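Local coordinates for protein sugar-phosphate aldolase (Thermotoga maritima, PDB 1PVT) that is a sugar-phosphate aldolase of the class II aldolase and adducin (AraD-like) family, with an alpha/beta fold, at residues 101-112 and 171-180; 131-140 and 189-197. All coordinates share one frame; numbering follows the deposited sequence.

Interaction 1 of 2, residues 101-112 and 171-180; sequences SEFPTHLMIHAK and GSVELGLKTV
M108 and G176 meet where helix 103-112 crosses helix 173-180, the CB of M108 lying 3.8 Å from the CA of G176. With no side chain on G176, the axes of the two helical segments come within 7.1 Å of each other, at a crossing angle of -33°. From there the selenomethionine bends across V173: its CG lies against V173 CG1, and its CE reaches V173 CG2 at 3.5 Å. T105 presents its methyl to the same glycine, CG2 being 3.6 Å from G176 N, and its OG1 is modelled within bonding distance of S172 O, though a clash there makes the hydroxyl's place doubtful. Farther along, V180 wedges between I109 and K112. Its CG1, anti to the backbone N (chi1 -177°), meets K112 CB at 3.5 Å, while CG2 turns to I109 CA at 3.6 Å; the K112 chain crosses V180 at about a right angle.

At the N-terminal ends, a water bridges G171 N and E102 OE1. The other carboxylate oxygen, E102 OE2, takes a nearly straight bond from H106 NE2 (166° at the hydrogen). This oxygen lies in the plane of the imidazole and is met on its anti side, the donor somewhat out of the carboxylate plane. S172 OG caps its own helix by accepting from L175 N at 3.0 Å.

H106 ND1 continues to S31 OG, while H106 and I109 rest on I123 of strand 122-126. T179 touches V189 of strand 188-191, so the pair of helices packs against the central mixed sheet.

Interaction 2 of 2, residues 131-140 and 189-197; sequences LLTLMNLEEF and VLWDKHGVV
L132, in the last turn of helix 131-134, and M135, just past its end, face the hairpin connection between strands 189-191 and 196-197, their CA atoms lying 5.9 Å from that of G195 and 6.0 Å from that of K193, respectively; a type II turn from W191 to H194 shapes this connection, closed by H194 N donating to W191 O. M135 fills the middle. Its selenium sits near D192 CA, and the bend at chi3 (-66°) brings CE over the turn backbone, 3.5 Å from G195 N and 3.7 Å from K193 N. L132 CD1 approaches that same G195 amide at 3.6 Å.

Deeper in, L131 and L190 cross at about a right angle, with CD2 of L131 against CD2 of L190 at 3.6 Å. The F140 ring has L190 CD1 at its edge; M135 CA stands over the centre of one face, while D192 OD2 comes to the ring edge, in plane, 3.3 Å from F140 CE2. The carboxylate itself is turned 50° from the ring. At the outer side, K193 stretches obliquely across to N136, where NZ gives OD1 a weak hydrogen bond of 3.2 Å.

L131 is also backed by L213 and A217 of helix 203-224, and L190 by L144. The chemistry is thus mostly apolar: L132 and the end of M135 lie on the turn, L131 and F140 on L190. The polar contributions come from D192, whose carboxylate oxygen probably gains mild electrostatic attraction from the positively polarised ring edge, and from the weak lysine-amide bond, whose lysine and asparagine both lie at the exposed margin.

W191 joins the two contacts, whose centres are about 19 Å apart. Its CB leaves the backbone away from 131-140 of interaction 2, and the indole reaches back to the helices of interaction 1: W191 CH2 packs on L175 CD2 at 3.6 Å, W191 CZ2 on T105 CG2 at 3.9 Å, and W191 NE1 probably hydrogen-bonds T179 OG1 at 3.2 Å. Along the chain, helix 173-182 is followed, after a short connection, by strand 188-191, and the four segments alternate between the contacts. H125, on strand 122-126, offers a second bridge, making a weak hydrogen bond to E102 OE2 through ND1 and a hydrogen bond to H194 O through NE2.

Interaction 1 of 2, residues 101-112 and 171-180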
# COMPACT_ATOMS: atom_id res chain seq x y z
N SER A 101 -11.43 -2.07 -5.00
CA SER A 101 -11.70 -3.50 -4.92
C SER A 101 -10.80 -4.15 -3.85
O SER A 101 -11.24 -5.06 -3.15
CB SER A 101 -11.43 -4.16 -6.27
OG SER A 101 -12.05 -3.47 -7.34
N GLU A 102 -9.55 -3.70 -3.74
CA GLU A 102 -8.64 -4.30 -2.76
C GLU A 102 -8.82 -3.80 -1.34
O GLU A 102 -7.98 -4.01 -0.46
CB GLU A 102 -7.18 -4.15 -3.21
CG GLU A 102 -6.70 -2.75 -3.48
CD GLU A 102 -5.30 -2.75 -4.07
OE1 GLU A 102 -5.09 -3.43 -5.09
OE2 GLU A 102 -4.41 -2.06 -3.52
N PHE A 103 -9.95 -3.14 -1.12
CA PHE A 103 -10.31 -2.61 0.18
C PHE A 103 -10.21 -3.72 1.24
O PHE A 103 -9.57 -3.54 2.29
CB PHE A 103 -11.73 -2.02 0.08
CG PHE A 103 -12.53 -2.07 1.34
CD1 PHE A 103 -11.96 -1.75 2.58
CD2 PHE A 103 -13.88 -2.43 1.29
CE1 PHE A 103 -12.73 -1.79 3.76
CE2 PHE A 103 -14.66 -2.47 2.46
CZ PHE A 103 -14.08 -2.15 3.70
N PRO A 104 -10.81 -4.88 0.97
CA PRO A 104 -10.79 -6.02 1.88
C PRO A 104 -9.38 -6.36 2.34
O PRO A 104 -9.12 -6.57 3.53
CB PRO A 104 -11.39 -7.14 1.04
CG PRO A 104 -12.36 -6.40 0.18
CD PRO A 104 -11.56 -5.21 -0.26
N THR A 105 -8.47 -6.41 1.37
CA THR A 105 -7.08 -6.73 1.65
C THR A 105 -6.51 -5.73 2.65
O THR A 105 -5.99 -6.12 3.69
CB THR A 105 -6.24 -6.69 0.38
OG1 THR A 105 -6.82 -7.57 -0.59
CG2 THR A 105 -4.84 -7.13 0.69
N HIS A 106 -6.62 -4.45 2.33
CA HIS A 106 -6.14 -3.37 3.20
C HIS A 106 -6.73 -3.55 4.58
O HIS A 106 -6.07 -3.35 5.60
CB HIS A 106 -6.58 -2.01 2.65
CG HIS A 106 -5.81 -1.56 1.45
ND1 HIS A 106 -4.92 -0.51 1.49
CD2 HIS A 106 -5.78 -2.03 0.18
CE1 HIS A 106 -4.37 -0.35 0.30
NE2 HIS A 106 -4.88 -1.26 -0.52
N LEU A 107 -8.01 -3.90 4.59
CA LEU A 107 -8.73 -4.10 5.82
C LEU A 107 -7.93 -4.98 6.73
O LEU A 107 -7.59 -4.59 7.85
CB LEU A 107 -10.07 -4.76 5.56
CG LEU A 107 -11.26 -3.99 6.12
CD1 LEU A 107 -12.47 -4.90 6.15
CD2 LEU A 107 -10.93 -3.47 7.52
N MSE A 108 -7.59 -6.16 6.23
CA MSE A 108 -6.84 -7.12 7.02
C MSE A 108 -5.54 -6.62 7.60
O MSE A 108 -5.28 -6.80 8.79
CB MSE A 108 -6.60 -8.39 6.20
CG MSE A 108 -7.89 -9.16 5.92
SE MSE A 108 -9.15 -9.17 7.44
CE MSE A 108 -10.73 -8.50 6.50
N ILE A 109 -4.71 -5.99 6.77
CA ILE A 109 -3.43 -5.48 7.27
C ILE A 109 -3.69 -4.44 8.35
O ILE A 109 -2.99 -4.40 9.37
CB ILE A 109 -2.59 -4.78 6.18
CG1 ILE A 109 -2.36 -5.72 4.99
CG2 ILE A 109 -1.25 -4.37 6.77
CD1 ILE A 109 -3.48 -5.71 3.98
N HIS A 110 -4.68 -3.60 8.09
CA HIS A 110 -5.03 -2.54 9.03
C HIS A 110 -5.43 -3.10 10.38
O HIS A 110 -4.88 -2.71 11.41
CB HIS A 110 -6.15 -1.67 8.45
CG HIS A 110 -5.66 -0.56 7.57
ND1 HIS A 110 -4.68 0.33 7.97
CD2 HIS A 110 -6.04 -0.16 6.33
CE1 HIS A 110 -4.48 1.22 7.01
NE2 HIS A 110 -5.29 0.95 6.01
N ALA A 111 -6.39 -4.02 10.38
CA ALA A 111 -6.83 -4.62 11.63
C ALA A 111 -5.61 -5.10 12.43
O ALA A 111 -5.36 -4.65 13.55
CB ALA A 111 -7.78 -5.77 11.34
N LYS A 112 -4.84 -6.00 11.82
CA LYS A 112 -3.66 -6.57 12.48
C LYS A 112 -2.66 -5.52 12.93
O LYS A 112 -2.04 -5.66 13.98
CB LYS A 112 -2.98 -7.56 11.54
CG LYS A 112 -3.98 -8.48 10.80
CD LYS A 112 -4.83 -9.36 11.74
CE LYS A 112 -4.02 -10.50 12.38
NZ LYS A 112 -4.85 -11.47 13.18
N GLY A 171 -7.36 -8.44 -4.16
CA GLY A 171 -8.08 -7.77 -3.08
C GLY A 171 -8.97 -8.65 -2.23
O GLY A 171 -10.10 -8.27 -1.90
N SER A 172 -8.46 -9.82 -1.86
CA SER A 172 -9.18 -10.78 -1.04
C SER A 172 -8.71 -10.68 0.39
O SER A 172 -7.66 -10.11 0.67
CB SER A 172 -8.92 -12.20 -1.54
OG SER A 172 -7.55 -12.53 -1.36
N VAL A 173 -9.50 -11.22 1.30
CA VAL A 173 -9.12 -11.18 2.70
C VAL A 173 -7.84 -11.98 2.86
O VAL A 173 -6.94 -11.61 3.62
CB VAL A 173 -10.23 -11.80 3.58
CG1 VAL A 173 -9.64 -12.29 4.89
CG2 VAL A 173 -11.32 -10.75 3.86
N GLU A 174 -7.78 -13.08 2.12
CA GLU A 174 -6.64 -13.99 2.12
C GLU A 174 -5.34 -13.25 1.85
O GLU A 174 -4.36 -13.36 2.60
CB GLU A 174 -6.84 -15.04 1.03
CG GLU A 174 -5.78 -16.12 0.98
CD GLU A 174 -5.53 -16.64 -0.43
OE1 GLU A 174 -4.73 -16.01 -1.16
OE2 GLU A 174 -6.16 -17.66 -0.82
N LEU A 175 -5.35 -12.51 0.74
CA LEU A 175 -4.20 -11.74 0.33
C LEU A 175 -3.70 -10.99 1.56
O LEU A 175 -2.51 -11.03 1.89
CB LEU A 175 -4.62 -10.77 -0.79
CG LEU A 175 -3.53 -9.94 -1.48
CD1 LEU A 175 -2.41 -10.85 -1.98
CD2 LEU A 175 -4.15 -9.15 -2.62
N GLY A 176 -4.63 -10.34 2.25
CA GLY A 176 -4.27 -9.58 3.44
C GLY A 176 -3.65 -10.45 4.51
O GLY A 176 -2.53 -10.20 4.95
N LEU A 177 -4.41 -11.46 4.94
CA LEU A 177 -3.96 -12.39 5.96
C LEU A 177 -2.54 -12.84 5.59
O LEU A 177 -1.60 -12.71 6.39
CB LEU A 177 -4.90 -13.59 6.04
CG LEU A 177 -6.39 -13.29 6.25
CD1 LEU A 177 -7.16 -14.59 6.27
CD2 LEU A 177 -6.59 -12.53 7.55
N LYS A 178 -2.40 -13.38 4.38
CA LYS A 178 -1.09 -13.83 3.90
C LYS A 178 -0.06 -12.71 4.13
O LYS A 178 0.93 -12.89 4.84
CB LYS A 178 -1.16 -14.15 2.41
CG LYS A 178 -1.93 -15.41 2.04
CD LYS A 178 -1.51 -15.91 0.66
CE LYS A 178 -2.00 -17.33 0.40
NZ LYS A 178 -1.42 -17.93 -0.83
N THR A 179 -0.33 -11.57 3.51
CA THR A 179 0.53 -10.40 3.59
C THR A 179 0.97 -10.06 5.00
O THR A 179 2.16 -9.84 5.25
CB THR A 179 -0.17 -9.17 3.00
OG1 THR A 179 -0.41 -9.39 1.60
CG2 THR A 179 0.69 -7.92 3.18
N VAL A 180 0.02 -10.00 5.92
CA VAL A 180 0.33 -9.66 7.30
C VAL A 180 1.38 -10.60 7.88
O VAL A 180 2.28 -10.17 8.60
CB VAL A 180 -0.93 -9.70 8.19
CG1 VAL A 180 -0.58 -9.27 9.61
CG2 VAL A 180 -2.00 -8.79 7.61
O HOH W 1 -5.23 -6.61 -4.45

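Interaction 2 of 2, residues 131-140 and 189-197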
# COMPACT_ATOMS: atom_id res chain seq x y z
N LEU A 131 10.69 -2.75 -10.40
CA LEU A 131 10.43 -3.84 -9.46
C LEU A 131 9.58 -4.86 -10.19
O LEU A 131 9.66 -6.07 -9.94
CB LEU A 131 9.69 -3.32 -8.24
CG LEU A 131 10.27 -3.79 -6.91
CD1 LEU A 131 11.79 -3.75 -6.95
CD2 LEU A 131 9.74 -2.89 -5.80
N LEU A 132 8.77 -4.36 -11.10
CA LEU A 132 7.91 -5.20 -11.90
C LEU A 132 8.83 -6.00 -12.80
O LEU A 132 8.85 -7.22 -12.76
CB LEU A 132 6.99 -4.33 -12.74
CG LEU A 132 5.52 -4.70 -12.78
CD1 LEU A 132 5.02 -5.05 -11.37
CD2 LEU A 132 4.77 -3.52 -13.36
N THR A 133 9.61 -5.29 -13.61
CA THR A 133 10.54 -5.93 -14.51
C THR A 133 11.33 -7.01 -13.80
O THR A 133 11.41 -8.14 -14.26
CB THR A 133 11.56 -4.93 -15.04
OG1 THR A 133 10.88 -3.84 -15.65
CG2 THR A 133 12.47 -5.59 -16.05
N LEU A 134 11.91 -6.63 -12.67
CA LEU A 134 12.71 -7.54 -11.86
C LEU A 134 12.00 -8.82 -11.45
O LEU A 134 12.60 -9.89 -11.44
CB LEU A 134 13.23 -6.78 -10.63
CG LEU A 134 13.93 -7.49 -9.46
CD1 LEU A 134 12.90 -7.97 -8.45
CD2 LEU A 134 14.78 -8.63 -9.98
N MSE A 135 10.72 -8.72 -11.10
CA MSE A 135 9.97 -9.90 -10.69
C MSE A 135 9.51 -10.74 -11.88
O MSE A 135 8.71 -11.67 -11.73
CB MSE A 135 8.76 -9.48 -9.87
CG MSE A 135 9.12 -8.68 -8.65
SE MSE A 135 7.57 -8.43 -7.54
CE MSE A 135 6.53 -7.31 -8.75
N ASN A 136 10.01 -10.42 -13.06
CA ASN A 136 9.64 -11.16 -14.25
C ASN A 136 10.78 -12.09 -14.66
O ASN A 136 10.71 -12.75 -15.70
CB ASN A 136 9.32 -10.18 -15.38
CG ASN A 136 8.03 -10.52 -16.07
OD1 ASN A 136 7.92 -11.56 -16.71
ND2 ASN A 136 7.04 -9.64 -15.94
N LEU A 137 11.82 -12.12 -13.83
CA LEU A 137 12.99 -12.97 -14.06
C LEU A 137 12.89 -14.26 -13.25
O LEU A 137 12.58 -14.23 -12.05
CB LEU A 137 14.28 -12.24 -13.64
CG LEU A 137 14.65 -10.89 -14.26
CD1 LEU A 137 16.02 -10.47 -13.75
CD2 LEU A 137 14.66 -11.00 -15.77
N GLU A 138 13.18 -15.39 -13.89
CA GLU A 138 13.13 -16.68 -13.22
C GLU A 138 13.91 -16.63 -11.90
O GLU A 138 13.34 -16.84 -10.82
CB GLU A 138 13.70 -17.77 -14.13
CG GLU A 138 12.82 -18.12 -15.33
CD GLU A 138 11.55 -18.88 -14.93
OE1 GLU A 138 11.66 -19.97 -14.33
OE2 GLU A 138 10.44 -18.39 -15.23
N GLU A 139 15.21 -16.34 -11.98
CA GLU A 139 16.04 -16.27 -10.79
C GLU A 139 15.81 -14.97 -10.03
O GLU A 139 16.74 -14.23 -9.71
CB GLU A 139 17.53 -16.40 -11.16
CG GLU A 139 18.07 -15.35 -12.11
CD GLU A 139 19.59 -15.40 -12.18
OE1 GLU A 139 20.15 -16.50 -12.47
OE2 GLU A 139 20.23 -14.35 -11.94
N PHE A 140 14.55 -14.72 -9.73
CA PHE A 140 14.16 -13.52 -9.04
C PHE A 140 14.50 -13.57 -7.56
O PHE A 140 15.11 -12.65 -7.02
CB PHE A 140 12.66 -13.32 -9.27
CG PHE A 140 11.99 -12.43 -8.28
CD1 PHE A 140 12.61 -11.27 -7.81
CD2 PHE A 140 10.72 -12.74 -7.81
CE1 PHE A 140 11.97 -10.45 -6.90
CE2 PHE A 140 10.07 -11.92 -6.91
CZ PHE A 140 10.70 -10.77 -6.45
N VAL A 189 6.03 -5.51 1.48
CA VAL A 189 5.76 -6.84 0.96
C VAL A 189 5.61 -6.75 -0.54
O VAL A 189 4.88 -5.89 -1.04
CB VAL A 189 4.48 -7.43 1.56
CG1 VAL A 189 3.83 -8.41 0.57
CG2 VAL A 189 4.80 -8.15 2.85
N LEU A 190 6.29 -7.64 -1.26
CA LEU A 190 6.21 -7.66 -2.71
C LEU A 190 5.23 -8.72 -3.14
O LEU A 190 5.48 -9.90 -2.93
CB LEU A 190 7.57 -8.01 -3.32
CG LEU A 190 8.66 -6.95 -3.33
CD1 LEU A 190 9.97 -7.66 -3.51
CD2 LEU A 190 8.42 -5.94 -4.44
N TRP A 191 4.10 -8.31 -3.73
CA TRP A 191 3.13 -9.29 -4.21
C TRP A 191 3.71 -9.74 -5.52
O TRP A 191 3.58 -9.06 -6.54
CB TRP A 191 1.75 -8.68 -4.47
CG TRP A 191 1.04 -8.22 -3.25
CD1 TRP A 191 1.40 -8.43 -1.95
CD2 TRP A 191 -0.17 -7.45 -3.21
NE1 TRP A 191 0.50 -7.83 -1.10
CE2 TRP A 191 -0.48 -7.23 -1.85
CE3 TRP A 191 -1.01 -6.93 -4.19
CZ2 TRP A 191 -1.60 -6.50 -1.45
CZ3 TRP A 191 -2.13 -6.21 -3.79
CH2 TRP A 191 -2.41 -6.00 -2.44
N ASP A 192 4.38 -10.88 -5.49
CA ASP A 192 5.02 -11.42 -6.67
C ASP A 192 4.14 -11.28 -7.91
O ASP A 192 3.02 -11.78 -7.95
CB ASP A 192 5.38 -12.89 -6.45
CG ASP A 192 6.17 -13.47 -7.61
OD1 ASP A 192 5.55 -13.69 -8.67
OD2 ASP A 192 7.39 -13.68 -7.45
N LYS A 193 4.67 -10.55 -8.90
CA LYS A 193 3.99 -10.32 -10.17
C LYS A 193 2.96 -9.19 -10.12
O LYS A 193 2.44 -8.78 -11.16
CB LYS A 193 3.31 -11.61 -10.63
CG LYS A 193 3.28 -11.81 -12.12
CD LYS A 193 4.64 -12.19 -12.66
CE LYS A 193 4.58 -12.44 -14.16
NZ LYS A 193 5.86 -13.00 -14.70
N HIS A 194 2.67 -8.67 -8.93
CA HIS A 194 1.68 -7.61 -8.79
C HIS A 194 2.16 -6.42 -7.98
O HIS A 194 1.47 -5.94 -7.07
CB HIS A 194 0.40 -8.16 -8.15
CG HIS A 194 -0.17 -9.32 -8.89
ND1 HIS A 194 -1.39 -9.27 -9.53
CD2 HIS A 194 0.33 -10.56 -9.13
CE1 HIS A 194 -1.62 -10.42 -10.13
NE2 HIS A 194 -0.59 -11.22 -9.90
N GLY A 195 3.35 -5.94 -8.30
CA GLY A 195 3.86 -4.79 -7.59
C GLY A 195 4.21 -4.95 -6.13
O GLY A 195 4.58 -6.02 -5.66
N VAL A 196 4.05 -3.86 -5.39
CA VAL A 196 4.41 -3.87 -4.00
C VAL A 196 3.47 -3.08 -3.13
O VAL A 196 2.70 -2.26 -3.62
CB VAL A 196 5.80 -3.28 -3.83
CG1 VAL A 196 5.81 -1.87 -4.37
CG2 VAL A 196 6.21 -3.28 -2.38
N VAL A 197 3.57 -3.35 -1.84
CA VAL A 197 2.77 -2.69 -0.82
C VAL A 197 3.73 -2.19 0.25
O VAL A 197 4.54 -2.96 0.75
CB VAL A 197 1.82 -3.66 -0.14
CG1 VAL A 197 0.94 -2.91 0.84
CG2 VAL A 197 1.00 -4.39 -1.18